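Local coordinates for catalytic domain of the nuclear inclusion protein A (nia) (Tobacco etch virus, PDB 1LVM) that probably cleaves the viral polyprotein at specific sites, acting as a chymotrypsin-like cysteine protease of peptidase family C4, at residues T77-I85 and A203-R211; Q104-Q112 and F187-L198. The protein carries 1 engineered substitution. All coordinates share one frame; numbering follows the deposited sequence.

Contact 1 (T77-I85 and A203-R211)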
loop_
_atom_site.group_PDB
_atom_site.type_symbol
_atom_site.label_atom_id
_atom_site.label_comp_id
_atom_site.label_asym_id
_atom_site.label_seq_id
_atom_site.Cartn_x
_atom_site.Cartn_y
_atom_site.Cartn_z
ATOM N N THR A 77 -19.434 2.883 3.934
ATOM C CA THR A 77 -18.316 3.275 3.130
ATOM C C THR A 77 -18.556 4.362 2.130
ATOM O O THR A 77 -17.636 5.038 1.764
ATOM C CB THR A 77 -17.722 2.097 2.381
ATOM O OG1 THR A 77 -18.737 1.397 1.692
ATOM C CG2 THR A 77 -17.080 1.049 3.405
ATOM N N THR A 78 -19.801 4.530 1.699
ATOM C CA THR A 78 -20.083 5.537 0.704
ATOM C C THR A 78 -19.888 6.927 1.216
ATOM O O THR A 78 -19.889 7.873 0.418
ATOM C CB THR A 78 -21.530 5.387 0.165
ATOM O OG1 THR A 78 -22.467 5.775 1.180
ATOM C CG2 THR A 78 -21.801 3.939 -0.197
ATOM N N THR A 79 -19.743 7.068 2.539
ATOM C CA THR A 79 -19.522 8.390 3.137
ATOM C C THR A 79 -18.044 8.786 3.146
ATOM O O THR A 79 -17.672 9.940 3.409
ATOM C CB THR A 79 -20.037 8.429 4.617
ATOM O OG1 THR A 79 -19.217 7.587 5.465
ATOM C CG2 THR A 79 -21.467 7.889 4.648
ATOM N N LEU A 80 -17.176 7.832 2.845
ATOM C CA LEU A 80 -15.765 8.149 2.894
ATOM C C LEU A 80 -15.263 8.992 1.696
ATOM O O LEU A 80 -15.460 8.577 0.561
ATOM C CB LEU A 80 -15.011 6.788 2.897
ATOM C CG LEU A 80 -14.183 6.137 4.010
ATOM C CD1 LEU A 80 -14.442 6.776 5.339
ATOM C CD2 LEU A 80 -14.364 4.610 4.000
ATOM N N GLN A 81 -14.586 10.108 1.944
ATOM C CA GLN A 81 -13.965 10.853 0.875
ATOM C C GLN A 81 -12.744 10.093 0.318
ATOM O O GLN A 81 -11.939 9.495 1.060
ATOM C CB GLN A 81 -13.588 12.263 1.370
ATOM C CG GLN A 81 -14.893 13.085 1.488
ATOM C CD GLN A 81 -14.580 14.541 1.580
ATOM O OE1 GLN A 81 -13.952 14.997 2.537
ATOM N NE2 GLN A 81 -14.975 15.289 0.562
ATOM N N GLN A 82 -12.637 10.093 -1.005
ATOM C CA GLN A 82 -11.602 9.370 -1.727
ATOM C C GLN A 82 -10.902 10.274 -2.749
ATOM O O GLN A 82 -11.542 11.134 -3.407
ATOM C CB GLN A 82 -12.263 8.260 -2.535
ATOM C CG GLN A 82 -13.073 7.235 -1.747
ATOM C CD GLN A 82 -14.103 6.567 -2.678
ATOM O OE1 GLN A 82 -14.961 7.289 -3.218
ATOM N NE2 GLN A 82 -13.986 5.217 -2.935
ATOM N N HIS A 83 -9.601 10.081 -2.887
ATOM C CA HIS A 83 -8.858 10.786 -3.923
ATOM C C HIS A 83 -8.198 9.711 -4.781
ATOM O O HIS A 83 -7.339 8.920 -4.334
ATOM C CB HIS A 83 -7.782 11.770 -3.394
ATOM C CG HIS A 83 -6.912 12.291 -4.488
ATOM N ND1 HIS A 83 -7.024 13.565 -5.004
ATOM C CD2 HIS A 83 -5.911 11.696 -5.166
ATOM C CE1 HIS A 83 -6.118 13.734 -5.956
ATOM N NE2 HIS A 83 -5.422 12.613 -6.075
ATOM N N LEU A 84 -8.608 9.652 -6.031
ATOM C CA LEU A 84 -8.076 8.622 -6.963
ATOM C C LEU A 84 -6.754 9.007 -7.583
ATOM O O LEU A 84 -6.583 10.151 -7.952
ATOM C CB LEU A 84 -9.068 8.423 -8.140
ATOM C CG LEU A 84 -10.505 8.131 -7.737
ATOM C CD1 LEU A 84 -11.482 8.200 -8.951
ATOM C CD2 LEU A 84 -10.499 6.775 -7.205
ATOM N N ILE A 85 -5.828 8.038 -7.703
ATOM C CA ILE A 85 -4.576 8.261 -8.382
ATOM C C ILE A 85 -4.787 7.660 -9.808
ATOM O O ILE A 85 -4.913 6.454 -10.057
ATOM C CB ILE A 85 -3.374 7.493 -7.675
ATOM C CG1 ILE A 85 -3.331 7.826 -6.155
ATOM C CG2 ILE A 85 -2.029 7.910 -8.359
ATOM C CD1 ILE A 85 -2.993 9.259 -5.875
ATOM N N ALA A 203 -4.328 20.390 -4.400
ATOM C CA ALA A 203 -4.018 19.273 -5.286
ATOM C C ALA A 203 -4.964 18.058 -5.155
ATOM O O ALA A 203 -5.012 17.191 -6.030
ATOM C CB ALA A 203 -2.564 18.828 -5.007
ATOM N N GLN A 204 -5.695 18.018 -4.041
ATOM C CA GLN A 204 -6.590 16.925 -3.768
ATOM C C GLN A 204 -7.929 17.103 -4.487
ATOM O O GLN A 204 -8.389 18.233 -4.652
ATOM C CB GLN A 204 -6.758 16.812 -2.270
ATOM C CG GLN A 204 -5.405 16.468 -1.609
ATOM C CD GLN A 204 -5.335 16.880 -0.152
ATOM O OE1 GLN A 204 -6.355 17.264 0.439
ATOM N NE2 GLN A 204 -4.121 16.802 0.459
ATOM N N GLN A 205 -8.519 15.991 -4.923
ATOM C CA GLN A 205 -9.796 16.013 -5.660
ATOM C C GLN A 205 -10.672 14.954 -5.041
ATOM O O GLN A 205 -10.779 13.819 -5.516
ATOM C CB GLN A 205 -9.515 15.735 -7.130
ATOM C CG GLN A 205 -10.669 15.914 -8.062
ATOM C CD GLN A 205 -10.199 15.819 -9.495
ATOM O OE1 GLN A 205 -9.033 16.133 -9.776
ATOM N NE2 GLN A 205 -11.068 15.408 -10.396
ATOM N N TRP A 206 -11.356 15.357 -3.982
ATOM C CA TRP A 206 -12.159 14.411 -3.242
ATOM C C TRP A 206 -13.510 14.064 -3.823
ATOM O O TRP A 206 -14.224 14.954 -4.232
ATOM C CB TRP A 206 -12.386 14.947 -1.828
ATOM C CG TRP A 206 -11.101 15.170 -1.057
ATOM C CD1 TRP A 206 -10.468 16.377 -0.811
ATOM C CD2 TRP A 206 -10.206 14.151 -0.579
ATOM N NE1 TRP A 206 -9.229 16.159 -0.238
ATOM C CE2 TRP A 206 -9.048 14.812 -0.075
ATOM C CE3 TRP A 206 -10.269 12.760 -0.537
ATOM C CZ2 TRP A 206 -7.968 14.122 0.469
ATOM C CZ3 TRP A 206 -9.164 12.061 -0.006
ATOM C CH2 TRP A 206 -8.053 12.755 0.484
ATOM N N VAL A 207 -13.848 12.782 -3.857
ATOM C CA VAL A 207 -15.162 12.333 -4.298
ATOM C C VAL A 207 -15.605 11.314 -3.250
ATOM O O VAL A 207 -14.817 10.899 -2.417
ATOM C CB VAL A 207 -15.135 11.621 -5.710
ATOM C CG1 VAL A 207 -14.613 12.539 -6.742
ATOM C CG2 VAL A 207 -14.248 10.319 -5.652
ATOM N N SER A 208 -16.862 10.913 -3.252
ATOM C CA SER A 208 -17.261 9.862 -2.338
ATOM C C SER A 208 -18.221 8.870 -3.094
ATOM O O SER A 208 -18.840 9.248 -4.097
ATOM C CB SER A 208 -17.870 10.502 -1.078
ATOM O OG SER A 208 -19.170 10.987 -1.358
ATOM N N GLY A 209 -18.246 7.608 -2.669
ATOM C CA GLY A 209 -19.114 6.574 -3.238
ATOM C C GLY A 209 -18.476 5.846 -4.404
ATOM O O GLY A 209 -19.037 4.887 -4.929
ATOM N N TRP A 210 -17.267 6.254 -4.785
ATOM C CA TRP A 210 -16.647 5.622 -5.979
ATOM C C TRP A 210 -16.289 4.136 -5.868
ATOM O O TRP A 210 -15.832 3.690 -4.813
ATOM C CB TRP A 210 -15.404 6.461 -6.360
ATOM C CG TRP A 210 -14.664 6.003 -7.606
ATOM C CD1 TRP A 210 -14.877 6.432 -8.889
ATOM C CD2 TRP A 210 -13.710 4.924 -7.696
ATOM N NE1 TRP A 210 -14.124 5.670 -9.771
ATOM C CE2 TRP A 210 -13.402 4.744 -9.066
ATOM C CE3 TRP A 210 -13.094 4.086 -6.745
ATOM C CZ2 TRP A 210 -12.496 3.752 -9.516
ATOM C CZ3 TRP A 210 -12.204 3.114 -7.177
ATOM C CH2 TRP A 210 -11.907 2.949 -8.553
ATOM N N ARG A 211 -16.495 3.370 -6.967
ATOM C CA ARG A 211 -16.105 1.973 -6.986
ATOM C C ARG A 211 -15.715 1.583 -8.376
ATOM O O ARG A 211 -15.957 2.333 -9.364
ATOM C CB ARG A 211 -17.258 1.039 -6.591
ATOM C CG ARG A 211 -18.440 1.206 -7.509
ATOM C CD ARG A 211 -19.376 0.035 -7.184
ATOM N NE ARG A 211 -20.728 0.271 -7.639
ATOM C CZ ARG A 211 -21.245 -0.229 -8.742
ATOM N NH1 ARG A 211 -20.510 -1.024 -9.523
ATOM N NH2 ARG A 211 -22.495 0.102 -9.051
HETATM O O HOH W 1 -16.701 6.390 -0.556
HETATM O O HOH W 2 -21.679 9.601 -1.686
HETATM O O HOH W 3 -16.412 14.446 -1.663
HETATM O O HOH W 4 -10.164 11.869 -7.244
#
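An antiparallel edge pairing joins strand 81-84 of the N-terminal sheet to the short, loosely paired strand 206-208, which comes from beyond the second barrel. The regular pairing is confined to Gln-82 and Val-207: Gln-82 N donates to Val-207 O at 2.7 Å and Val-207 N returns a bond to Gln-82 O at 2.9 Å. The side chain of Gln-82 then grips the backbone of Trp-210 twice. Trp-210 N reaches a lone pair of Gln-82 OE1, while Gln-82 NE2 donates almost straight (174°) to Trp-210 O, which lies in the amide plane; both ends of the amide are thus engaged and its rotation is fixed. With CG of His-83 anti to the backbone N (chi1 171°), the imidazole edge is brought to the backbone at Gln-205, whose N-H is accepted by His-83 ND1 in the ring plane at 2.9 Å. CB of the same histidine lies over the six-membered ring of Trp-206, 4.0 Å from its centroid. Further on, the two methyls of Leu-84 sit over one face of the Trp-210 indole, CD1 being 3.8 Å from the centroid of the five-membered ring. Water 1 links Thr-77 O and Leu-80 O to Gly-209 N. Strand 91-94 flanks 81-84 on its other side, making 206-208 an outer strand added to the N-terminal sheet of this two-barrel, chymotrypsin-type fold.

Contact 2 (Q104-Q112 and F187-L198)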
loop_
_atom_site.group_PDB
_atom_site.type_symbol
_atom_site.label_atom_id
_atom_site.label_comp_id
_atom_site.label_asym_id
_atom_site.label_seq_id
_atom_site.Cartn_x
_atom_site.Cartn_y
_atom_site.Cartn_z
ATOM N N GLN A 104 2.817 12.836 10.307
ATOM C CA GLN A 104 3.137 13.168 8.910
ATOM C C GLN A 104 4.646 13.245 8.633
ATOM O O GLN A 104 5.115 14.174 7.951
ATOM C CB GLN A 104 2.443 14.481 8.527
ATOM C CG GLN A 104 0.940 14.328 8.434
ATOM C CD GLN A 104 0.228 15.618 8.180
ATOM O OE1 GLN A 104 -0.608 16.039 8.962
ATOM N NE2 GLN A 104 0.548 16.249 7.086
ATOM N N LYS A 105 5.370 12.283 9.188
ATOM C CA LYS A 105 6.801 12.223 9.051
ATOM C C LYS A 105 7.294 11.325 7.909
ATOM O O LYS A 105 8.411 11.470 7.471
ATOM C CB LYS A 105 7.412 11.721 10.348
ATOM C CG LYS A 105 7.327 12.824 11.526
ATOM C CD LYS A 105 6.331 12.484 12.612
ATOM C CE LYS A 105 6.423 13.480 13.797
ATOM N NZ LYS A 105 5.353 13.302 14.873
ATOM N N LEU A 106 6.481 10.382 7.469
ATOM C CA LEU A 106 6.887 9.475 6.370
ATOM C C LEU A 106 7.264 10.236 5.102
ATOM O O LEU A 106 6.688 11.272 4.803
ATOM C CB LEU A 106 5.708 8.547 5.965
ATOM C CG LEU A 106 5.148 7.601 7.004
ATOM C CD1 LEU A 106 4.374 8.398 7.939
ATOM C CD2 LEU A 106 4.203 6.574 6.397
ATOM N N LYS A 107 8.171 9.654 4.319
ATOM C CA LYS A 107 8.583 10.237 3.064
ATOM C C LYS A 107 8.345 9.200 1.965
ATOM O O LYS A 107 8.612 7.998 2.168
ATOM C CB LYS A 107 10.077 10.629 3.088
ATOM C CG LYS A 107 10.477 11.640 4.205
ATOM C CD LYS A 107 9.875 12.998 3.952
ATOM C CE LYS A 107 10.140 13.990 5.095
ATOM N NZ LYS A 107 9.292 15.220 4.966
ATOM N N PHE A 108 7.770 9.688 0.843
ATOM C CA PHE A 108 7.451 8.880 -0.318
ATOM C C PHE A 108 8.140 9.500 -1.531
ATOM O O PHE A 108 8.234 10.716 -1.638
ATOM C CB PHE A 108 5.938 8.897 -0.631
ATOM C CG PHE A 108 5.060 8.390 0.467
ATOM C CD1 PHE A 108 4.749 9.206 1.545
ATOM C CD2 PHE A 108 4.466 7.090 0.403
ATOM C CE1 PHE A 108 3.889 8.757 2.513
ATOM C CE2 PHE A 108 3.622 6.666 1.362
ATOM C CZ PHE A 108 3.325 7.499 2.427
ATOM N N ARG A 109 8.602 8.671 -2.457
ATOM C CA ARG A 109 9.150 9.180 -3.718
ATOM C C ARG A 109 9.013 8.076 -4.768
ATOM O O ARG A 109 8.687 6.913 -4.444
ATOM C CB ARG A 109 10.633 9.587 -3.597
ATOM C CG ARG A 109 11.489 8.316 -3.287
ATOM C CD ARG A 109 12.997 8.622 -3.454
ATOM N NE ARG A 109 13.820 7.589 -2.838
ATOM C CZ ARG A 109 14.117 6.419 -3.397
ATOM N NH1 ARG A 109 13.668 6.062 -4.624
ATOM N NH2 ARG A 109 14.885 5.598 -2.724
ATOM N N GLU A 110 9.199 8.459 -6.037
ATOM C CA GLU A 110 9.157 7.478 -7.104
ATOM C C GLU A 110 10.333 6.522 -6.961
ATOM O O GLU A 110 11.375 6.907 -6.533
ATOM C CB GLU A 110 9.287 8.142 -8.462
ATOM C CG GLU A 110 8.154 9.178 -8.714
ATOM C CD GLU A 110 8.169 9.652 -10.161
ATOM O OE1 GLU A 110 7.585 8.959 -11.007
ATOM O OE2 GLU A 110 8.781 10.695 -10.427
ATOM N N PRO A 111 10.137 5.243 -7.324
ATOM C CA PRO A 111 11.192 4.238 -7.255
ATOM C C PRO A 111 12.258 4.583 -8.312
ATOM O O PRO A 111 11.991 5.350 -9.206
ATOM C CB PRO A 111 10.455 2.925 -7.543
ATOM C CG PRO A 111 9.231 3.321 -8.316
ATOM C CD PRO A 111 8.825 4.655 -7.714
ATOM N N GLN A 112 13.458 4.041 -8.157
ATOM C CA GLN A 112 14.569 4.286 -9.065
ATOM C C GLN A 112 15.037 2.953 -9.580
ATOM O O GLN A 112 15.190 1.991 -8.844
ATOM C CB GLN A 112 15.676 5.023 -8.300
ATOM C CG GLN A 112 15.158 6.431 -7.919
ATOM C CD GLN A 112 16.054 7.197 -6.959
ATOM O OE1 GLN A 112 17.125 6.723 -6.559
ATOM N NE2 GLN A 112 15.608 8.399 -6.575
ATOM N N PHE A 187 4.408 -4.067 -7.683
ATOM C CA PHE A 187 3.856 -3.073 -6.772
ATOM C C PHE A 187 3.472 -1.849 -7.602
ATOM O O PHE A 187 3.964 -1.616 -8.715
ATOM C CB PHE A 187 4.871 -2.728 -5.633
ATOM C CG PHE A 187 6.101 -1.939 -6.042
ATOM C CD1 PHE A 187 6.097 -0.571 -6.109
ATOM C CD2 PHE A 187 7.341 -2.625 -6.269
ATOM C CE1 PHE A 187 7.300 0.135 -6.386
ATOM C CE2 PHE A 187 8.515 -1.954 -6.533
ATOM C CZ PHE A 187 8.513 -0.560 -6.595
ATOM N N THR A 188 2.568 -1.056 -7.051
ATOM C CA THR A 188 2.167 0.152 -7.710
ATOM C C THR A 188 3.090 1.226 -7.187
ATOM O O THR A 188 3.220 1.432 -5.964
ATOM C CB THR A 188 0.703 0.498 -7.329
ATOM O OG1 THR A 188 -0.160 -0.535 -7.837
ATOM C CG2 THR A 188 0.306 1.848 -7.868
ATOM N N SER A 189 3.784 1.879 -8.110
ATOM C CA SER A 189 4.698 2.926 -7.777
ATOM C C SER A 189 4.049 4.219 -7.219
ATOM O O SER A 189 2.898 4.602 -7.543
ATOM C CB SER A 189 5.546 3.304 -9.006
ATOM O OG SER A 189 4.709 3.840 -10.036
ATOM N N VAL A 190 4.792 4.872 -6.333
ATOM C CA VAL A 190 4.383 6.168 -5.806
ATOM C C VAL A 190 4.503 7.067 -7.056
ATOM O O VAL A 190 5.560 7.038 -7.729
ATOM C CB VAL A 190 5.414 6.657 -4.731
ATOM C CG1 VAL A 190 5.394 8.221 -4.592
ATOM C CG2 VAL A 190 5.087 5.928 -3.366
ATOM N N PRO A 191 3.456 7.884 -7.360
ATOM C CA PRO A 191 3.517 8.764 -8.510
ATOM C C PRO A 191 4.382 9.997 -8.299
ATOM O O PRO A 191 4.704 10.404 -7.174
ATOM C CB PRO A 191 2.051 9.138 -8.764
ATOM C CG PRO A 191 1.442 9.195 -7.305
ATOM C CD PRO A 191 2.210 8.073 -6.551
ATOM N N LYS A 192 4.695 10.678 -9.375
ATOM C CA LYS A 192 5.475 11.915 -9.241
ATOM C C LYS A 192 4.744 12.951 -8.360
ATOM O O LYS A 192 3.508 13.045 -8.388
ATOM C CB LYS A 192 5.676 12.493 -10.641
ATOM C CG LYS A 192 6.464 13.731 -10.679
ATOM C CD LYS A 192 6.499 14.233 -12.139
ATOM C CE LYS A 192 7.380 15.455 -12.320
ATOM N NZ LYS A 192 8.773 15.180 -11.893
ATOM N N ASN A 193 5.523 13.701 -7.577
ATOM C CA ASN A 193 5.039 14.765 -6.693
ATOM C C ASN A 193 3.966 14.330 -5.693
ATOM O O ASN A 193 3.000 15.063 -5.354
ATOM C CB ASN A 193 4.594 15.957 -7.536
ATOM C CG ASN A 193 5.774 16.587 -8.304
ATOM O OD1 ASN A 193 6.933 16.424 -7.909
ATOM N ND2 ASN A 193 5.489 17.267 -9.408
ATOM N N PHE A 194 4.162 13.124 -5.175
ATOM C CA PHE A 194 3.203 12.597 -4.205
ATOM C C PHE A 194 3.231 13.378 -2.914
ATOM O O PHE A 194 2.197 13.549 -2.293
ATOM C CB PHE A 194 3.501 11.083 -3.987
ATOM C CG PHE A 194 2.385 10.306 -3.316
ATOM C CD1 PHE A 194 1.102 10.233 -3.860
ATOM C CD2 PHE A 194 2.633 9.657 -2.086
ATOM C CE1 PHE A 194 0.053 9.536 -3.220
ATOM C CE2 PHE A 194 1.598 8.945 -1.415
ATOM C CZ PHE A 194 0.326 8.873 -1.957
ATOM N N MET A 195 4.407 13.834 -2.466
ATOM C CA MET A 195 4.435 14.595 -1.204
ATOM C C MET A 195 3.585 15.858 -1.363
ATOM O O MET A 195 2.900 16.277 -0.429
ATOM C CB MET A 195 5.864 14.978 -0.796
ATOM C CG MET A 195 6.789 13.784 -0.426
ATOM S SD MET A 195 6.032 12.661 0.732
ATOM C CE MET A 195 5.793 13.732 2.218
ATOM N N GLU A 196 3.632 16.472 -2.543
ATOM C CA GLU A 196 2.800 17.687 -2.770
ATOM C C GLU A 196 1.311 17.314 -2.575
ATOM O O GLU A 196 0.523 18.010 -1.920
ATOM C CB GLU A 196 2.985 18.221 -4.212
ATOM C CG GLU A 196 2.366 19.635 -4.412
ATOM C CD GLU A 196 3.027 20.619 -3.464
ATOM O OE1 GLU A 196 2.330 21.560 -3.021
ATOM O OE2 GLU A 196 4.236 20.457 -3.148
ATOM N N LEU A 197 0.927 16.206 -3.186
ATOM C CA LEU A 197 -0.470 15.780 -3.080
ATOM C C LEU A 197 -0.895 15.550 -1.620
ATOM O O LEU A 197 -1.994 15.918 -1.234
ATOM C CB LEU A 197 -0.674 14.498 -3.911
ATOM C CG LEU A 197 -2.076 13.876 -3.775
ATOM C CD1 LEU A 197 -3.158 14.893 -4.314
ATOM C CD2 LEU A 197 -2.092 12.626 -4.611
ATOM N N LEU A 198 -0.032 14.938 -0.807
ATOM C CA LEU A 198 -0.407 14.697 0.579
ATOM C C LEU A 198 -0.460 15.902 1.458
ATOM O O LEU A 198 -1.114 15.852 2.479
ATOM C CB LEU A 198 0.582 13.699 1.269
ATOM C CG LEU A 198 0.705 12.318 0.614
ATOM C CD1 LEU A 198 1.820 11.524 1.355
ATOM C CD2 LEU A 198 -0.604 11.512 0.744
HETATM O O HOH W 5 6.690 12.406 -3.486
HETATM O O HOH W 6 6.407 6.672 -10.340
#
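Phe-108 and Glu-110 lie on an irregular chain that passes the end of strand 185-189 and the start of helix 194-199, with CA atoms 6.5 Å apart between Phe-108 and Met-195 and 5.1 Å between Glu-110 and Val-190. The Phe-108 ring is met over one face and at its edge. Phe-194 turns an edge toward that face in a T-shaped stack, planes at 75° and centroids 5.2 Å apart, while Leu-198 CD1 meets CE1 and Val-190 CG2 comes to the rim near the ring plane. Met-195 SD also stands at the ring edge, a Met-aromatic contact, and accepts a weak bond from Phe-108 N at 3.4 Å; chi2 of the methionine (-49°) turns the sulfur back to this spot, and chi3 sets the CE methyl near Leu-106 O. In this chymotrypsin-like fold, segment 104-112 belongs to the connection between the two barrels, and here it lies against the chain leaving the last strand of the second one. Water 5 joins Phe-108 O to Met-195 N near the start of the helix. Farther along, Pro-111 places CG 3.7 Å from Ser-189 CB, and its CB approaches the edge of the Phe-187 ring. The extended Glu-110 side chain crosses Lys-192 at a slant, Glu-110 OE2 being 3.6 Å from Lys-192 CB, and water 6 donates to both Glu-110 OE1 and Val-190 O.

Overall arrangement
The centres of contacts 1 and 2 lie about 19 Å apart, contact 1 on the N-terminal sheet and contact 2 where the connection between barrels meets the second barrel. Along the chain the order is 77-85, 104-112, 187-198, 203-211, so contact 2 is nested inside the loop closed by contact 1. Helix 194-199 joins them: Phe-194, Met-195 and Leu-198 serve contact 2, Phe-194 also touching Ile-85, whereas Leu-197 packs against His-83, Ile-85 and Ala-203, and its carbonyl probably accepts a bond from Gln-204 NE2. The chain thus leaves the second barrel, passes through this helix and returns to the first, tying the two barrels of the protease together.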